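Local coordinates for maltose/maltodextrin-binding protein (Thermus thermophilus, PDB 2GH9) that binds maltotriose and probably delivers such malto-oligosaccharides to a membrane transporter, in the manner of periplasmic solute-binding proteins, at residues A136-L141 and Y206-E211; R129-F134 and L196-D201. All blocks are in the same frame, centred on the assembly; numbering follows the deposited sequence.

Contact 1: A136-L141 and Y206-E211; sequences ALAQKL and YNLVPE
Gln139 and Leu208 meet where helix 131-141 of this periplasmic binding-protein fold packs beside the loop that leaves helix 189-204. The apolar part of the contact is small. Leu208 brings both methyl carbons to the helix: CD2 lies 3.7 Å from Ala138 CB, with Leu208 CD1 at 4.0 Å from the same methyl. The CD2 branch also touches the stem of Gln139, 3.9 Å from its CG, where the two side chains cross at about a right angle. Ala138 and Leu208 are buried, and beyond them Ala138 rests on Phe149 and Met229, so the contact packs against two neighbouring strands of the four-stranded sheet, the outermost 149-150 and 227-232.

The polar part bridges side chain to backbone. Asn207, the first residue after helix 189-204 to leave helical geometry and one with positive phi, turns the chain between Tyr206 and Leu208. Gln139 spans the gap to this turn because its chain runs extended beyond CG (chi2 169°). Its amide then donates through NE2 to the carbonyl of Tyr206: Gln139 NE2 stands 3.1 Å from Tyr206 O, the hydrogen bond is nearly straight, with an N-H...O angle of 176°, and the oxygen lies in the plane of the glutamine amide.

Contact 2: R129-F134 and L196-D201; sequences RTWEEF and LQFIKD
Trp131 and Phe198 carry the whole of this contact, two buried rings reaching toward each other from segments whose nearest CA atoms, those of the same two residues, are 12.3 Å apart. The pair is an offset edge-to-face stack: the edge of Phe198 is turned to the face of the Trp131 six-membered ring, with centroids 5.4 Å apart and planes at 70°. The leading atoms are CE1 and CZ of Phe198. Trp131 CH2 comes to 3.5 Å from Phe198 CE1, and Trp131 CZ3 to 3.8 Å from Phe198 CZ, so the far end of the indole does the touching. Both side chains extend in the same way, each with CG opposite its own backbone nitrogen (chi1 166° for Trp131, 169° for Phe198), which lets the rings span the distance between the backbones.

The indole grows from the first turn of its helix, which Thr130 N-caps: Glu133 N donates to Thr130 OG1 at 3.2 Å. Just before it, Arg129 grips the Glu133 carboxylate side-on in a salt bridge, with Arg129 NH2 2.9 Å from Glu133 OE1.

Around the pair, Tyr206 makes an edge-to-face ring pair with Trp131, as does Phe162 with Phe198, while Pro256 touches both rings. The contact thus joins the start of helix 131-141 to helix 189-204, whose Phe198 also packs against Phe166 of helix 156-166.

Overall arrangement
The contacts lie on the same side of the chain's centre, their own centres about 10 Å apart. Helix 131-141 serves both: its first turn enters contact 2 and its later part contact 1. Along the chain the order is 129-134, 136-141, 196-201, 206-211, so the segments alternate and helix 131-141 is met first by helix 189-204 and then by the loop following it. The two are physically continuous: Tyr206 N lies 2.7 Å from Asp201 O, probably a hydrogen bond, and the Tyr206 ring also packs against Phe198. Together they join helix 131-141 to one continuous run of chain, the end of helix 189-204 and the loop after it, beside the four-stranded sheet of this binding protein.

Contact 1: A136-L141 and Y206-E211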
# COMPACT_ATOMS: atom_id res chain seq x y z
N ALA A 136 -26.38 5.99 -2.20
CA ALA A 136 -27.34 6.74 -3.01
C ALA A 136 -26.64 7.59 -4.08
O ALA A 136 -27.05 7.60 -5.24
CB ALA A 136 -28.21 7.62 -2.12
N LEU A 137 -25.58 8.28 -3.67
CA LEU A 137 -24.75 9.07 -4.58
C LEU A 137 -24.07 8.23 -5.66
O LEU A 137 -24.12 8.59 -6.84
CB LEU A 137 -23.69 9.82 -3.77
CG LEU A 137 -22.75 10.80 -4.46
CD1 LEU A 137 -23.54 11.92 -5.15
CD2 LEU A 137 -21.75 11.37 -3.44
N ALA A 138 -23.42 7.14 -5.27
CA ALA A 138 -22.67 6.31 -6.20
C ALA A 138 -23.58 5.72 -7.28
O ALA A 138 -23.21 5.66 -8.44
CB ALA A 138 -21.92 5.18 -5.45
N GLN A 139 -24.76 5.27 -6.87
CA GLN A 139 -25.73 4.71 -7.81
C GLN A 139 -26.27 5.79 -8.76
O GLN A 139 -26.42 5.54 -9.96
CB GLN A 139 -26.89 4.01 -7.07
CG GLN A 139 -26.51 2.61 -6.52
CD GLN A 139 -27.54 2.05 -5.57
OE1 GLN A 139 -28.32 2.79 -4.98
NE2 GLN A 139 -27.52 0.75 -5.38
N LYS A 140 -26.53 6.97 -8.20
CA LYS A 140 -27.00 8.13 -8.96
C LYS A 140 -26.03 8.54 -10.06
O LYS A 140 -26.45 8.86 -11.19
CB LYS A 140 -27.23 9.33 -8.03
CG LYS A 140 -27.71 10.59 -8.77
CD LYS A 140 -27.83 11.79 -7.86
CE LYS A 140 -28.00 13.09 -8.66
NZ LYS A 140 -26.75 13.52 -9.44
N LEU A 141 -24.75 8.58 -9.72
CA LEU A 141 -23.73 9.10 -10.62
C LEU A 141 -23.29 8.06 -11.62
O LEU A 141 -22.52 8.38 -12.53
CB LEU A 141 -22.54 9.65 -9.84
CG LEU A 141 -22.85 10.82 -8.90
CD1 LEU A 141 -21.69 11.09 -7.96
CD2 LEU A 141 -23.22 12.07 -9.70
N TYR A 206 -25.75 -3.91 -5.14
CA TYR A 206 -25.67 -2.47 -5.25
C TYR A 206 -25.29 -2.03 -6.66
O TYR A 206 -25.47 -0.87 -7.00
CB TYR A 206 -24.68 -1.88 -4.21
CG TYR A 206 -24.91 -2.36 -2.78
CD1 TYR A 206 -26.10 -2.08 -2.10
CD2 TYR A 206 -23.92 -3.06 -2.11
CE1 TYR A 206 -26.30 -2.49 -0.78
CE2 TYR A 206 -24.12 -3.50 -0.80
CZ TYR A 206 -25.30 -3.21 -0.14
OH TYR A 206 -25.47 -3.68 1.13
N ASN A 207 -24.77 -2.96 -7.47
CA ASN A 207 -24.47 -2.71 -8.89
C ASN A 207 -23.51 -1.52 -9.09
O ASN A 207 -23.78 -0.61 -9.90
CB ASN A 207 -25.76 -2.54 -9.71
CG ASN A 207 -25.51 -2.58 -11.22
OD1 ASN A 207 -24.75 -3.42 -11.72
ND2 ASN A 207 -26.13 -1.65 -11.94
N LEU A 208 -22.40 -1.53 -8.34
CA LEU A 208 -21.44 -0.43 -8.38
C LEU A 208 -20.18 -0.79 -9.17
O LEU A 208 -19.66 0.04 -9.95
CB LEU A 208 -21.09 0.04 -6.96
CG LEU A 208 -22.18 0.78 -6.18
CD1 LEU A 208 -21.67 1.28 -4.83
CD2 LEU A 208 -22.72 1.94 -6.98
N VAL A 209 -19.70 -2.02 -8.98
CA VAL A 209 -18.44 -2.47 -9.55
C VAL A 209 -18.66 -3.69 -10.43
O VAL A 209 -18.72 -4.80 -9.93
CB VAL A 209 -17.40 -2.78 -8.43
CG1 VAL A 209 -16.03 -2.99 -9.05
CG2 VAL A 209 -17.38 -1.61 -7.38
N PRO A 210 -18.79 -3.49 -11.75
CA PRO A 210 -19.01 -4.63 -12.64
C PRO A 210 -17.79 -5.52 -12.87
O PRO A 210 -16.69 -5.26 -12.36
CB PRO A 210 -19.44 -3.97 -13.96
CG PRO A 210 -18.87 -2.58 -13.91
CD PRO A 210 -18.80 -2.19 -12.46
N GLU A 211 -18.01 -6.59 -13.63
CA GLU A 211 -16.96 -7.48 -14.07
C GLU A 211 -15.84 -6.70 -14.80
O GLU A 211 -16.05 -5.65 -15.41
CB GLU A 211 -17.57 -8.57 -14.97
CG GLU A 211 -16.57 -9.37 -15.78
CD GLU A 211 -15.66 -10.25 -14.93
OE1 GLU A 211 -16.17 -10.88 -13.98
OE2 GLU A 211 -14.45 -10.34 -15.26

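Contact 2: R129-F134 and L196-D201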
# COMPACT_ATOMS: atom_id res chain seq x y z
N ARG A 129 -21.43 11.35 4.19
CA ARG A 129 -21.29 11.24 5.64
C ARG A 129 -21.54 9.83 6.19
O ARG A 129 -21.10 9.50 7.28
CB ARG A 129 -22.27 12.19 6.30
CG ARG A 129 -22.01 13.66 6.01
CD ARG A 129 -23.13 14.51 6.55
NE ARG A 129 -24.30 14.57 5.66
CZ ARG A 129 -25.34 15.37 5.88
NH1 ARG A 129 -25.36 16.18 6.93
NH2 ARG A 129 -26.37 15.38 5.03
N THR A 130 -22.29 9.03 5.43
CA THR A 130 -22.67 7.69 5.86
C THR A 130 -22.64 6.74 4.66
O THR A 130 -22.55 7.17 3.51
CB THR A 130 -24.14 7.67 6.44
OG1 THR A 130 -25.06 8.06 5.41
CG2 THR A 130 -24.28 8.59 7.63
N TRP A 131 -22.76 5.45 4.95
CA TRP A 131 -22.90 4.45 3.93
C TRP A 131 -24.09 4.74 3.02
O TRP A 131 -24.00 4.57 1.82
CB TRP A 131 -23.09 3.05 4.55
CG TRP A 131 -23.57 2.08 3.52
CD1 TRP A 131 -24.85 1.63 3.36
CD2 TRP A 131 -22.81 1.53 2.44
NE1 TRP A 131 -24.92 0.81 2.27
CE2 TRP A 131 -23.69 0.73 1.69
CE3 TRP A 131 -21.46 1.63 2.04
CZ2 TRP A 131 -23.28 0.02 0.57
CZ3 TRP A 131 -21.05 0.92 0.93
CH2 TRP A 131 -21.96 0.12 0.20
N GLU A 132 -25.20 5.14 3.61
CA GLU A 132 -26.47 5.25 2.87
C GLU A 132 -26.39 6.43 1.89
O GLU A 132 -26.84 6.35 0.75
CB GLU A 132 -27.65 5.41 3.84
CG GLU A 132 -28.02 4.14 4.68
CD GLU A 132 -27.02 3.77 5.79
OE1 GLU A 132 -26.41 4.67 6.42
OE2 GLU A 132 -26.87 2.54 6.05
N GLU A 133 -25.78 7.51 2.35
CA GLU A 133 -25.54 8.69 1.53
C GLU A 133 -24.55 8.41 0.38
O GLU A 133 -24.73 8.90 -0.73
CB GLU A 133 -24.98 9.79 2.43
CG GLU A 133 -25.46 11.16 2.09
CD GLU A 133 -25.01 12.18 3.10
OE1 GLU A 133 -25.88 12.82 3.72
OE2 GLU A 133 -23.80 12.33 3.29
N PHE A 134 -23.52 7.62 0.67
CA PHE A 134 -22.53 7.18 -0.32
C PHE A 134 -23.18 6.30 -1.37
O PHE A 134 -22.98 6.51 -2.55
CB PHE A 134 -21.40 6.40 0.36
CG PHE A 134 -20.58 5.54 -0.60
CD1 PHE A 134 -19.56 6.10 -1.36
CD2 PHE A 134 -20.82 4.17 -0.70
CE1 PHE A 134 -18.82 5.32 -2.23
CE2 PHE A 134 -20.07 3.39 -1.55
CZ PHE A 134 -19.06 3.98 -2.32
N LEU A 196 -16.79 -11.00 2.46
CA LEU A 196 -16.94 -11.46 1.07
C LEU A 196 -18.36 -11.26 0.52
O LEU A 196 -18.52 -10.95 -0.67
CB LEU A 196 -16.56 -12.94 0.94
CG LEU A 196 -15.09 -13.30 1.07
CD1 LEU A 196 -14.91 -14.79 0.69
CD2 LEU A 196 -14.24 -12.38 0.20
N GLN A 197 -19.38 -11.41 1.37
CA GLN A 197 -20.77 -11.09 0.96
C GLN A 197 -20.97 -9.59 0.65
O GLN A 197 -21.58 -9.23 -0.37
CB GLN A 197 -21.75 -11.54 2.04
CG GLN A 197 -23.21 -11.56 1.59
CD GLN A 197 -23.43 -12.40 0.32
OE1 GLN A 197 -23.17 -13.60 0.31
NE2 GLN A 197 -23.88 -11.76 -0.74
N PHE A 198 -20.46 -8.72 1.50
CA PHE A 198 -20.49 -7.28 1.20
C PHE A 198 -19.77 -6.95 -0.12
O PHE A 198 -20.28 -6.15 -0.94
CB PHE A 198 -19.89 -6.45 2.34
CG PHE A 198 -19.67 -5.02 1.97
CD1 PHE A 198 -20.74 -4.19 1.77
CD2 PHE A 198 -18.39 -4.52 1.77
CE1 PHE A 198 -20.56 -2.88 1.38
CE2 PHE A 198 -18.20 -3.21 1.37
CZ PHE A 198 -19.29 -2.39 1.19
N ILE A 199 -18.59 -7.55 -0.32
CA ILE A 199 -17.85 -7.36 -1.56
C ILE A 199 -18.67 -7.89 -2.75
O ILE A 199 -18.82 -7.19 -3.74
CB ILE A 199 -16.42 -7.93 -1.54
CG1 ILE A 199 -15.57 -7.21 -0.48
CG2 ILE A 199 -15.77 -7.80 -2.93
CD1 ILE A 199 -14.37 -8.01 0.05
N LYS A 200 -19.24 -9.08 -2.63
CA LYS A 200 -20.20 -9.55 -3.66
C LYS A 200 -21.32 -8.55 -3.93
O LYS A 200 -21.63 -8.25 -5.09
CB LYS A 200 -20.82 -10.89 -3.28
CG LYS A 200 -19.92 -12.04 -3.55
CD LYS A 200 -20.53 -13.38 -3.08
CE LYS A 200 -21.66 -13.88 -3.98
NZ LYS A 200 -22.19 -15.18 -3.44
N ASP A 201 -21.90 -8.03 -2.85
CA ASP A 201 -23.03 -7.10 -2.95
C ASP A 201 -22.67 -5.85 -3.70
O ASP A 201 -23.53 -5.24 -4.31
CB ASP A 201 -23.57 -6.72 -1.55
CG ASP A 201 -24.25 -7.88 -0.83
OD1 ASP A 201 -24.50 -8.94 -1.44
OD2 ASP A 201 -24.52 -7.72 0.38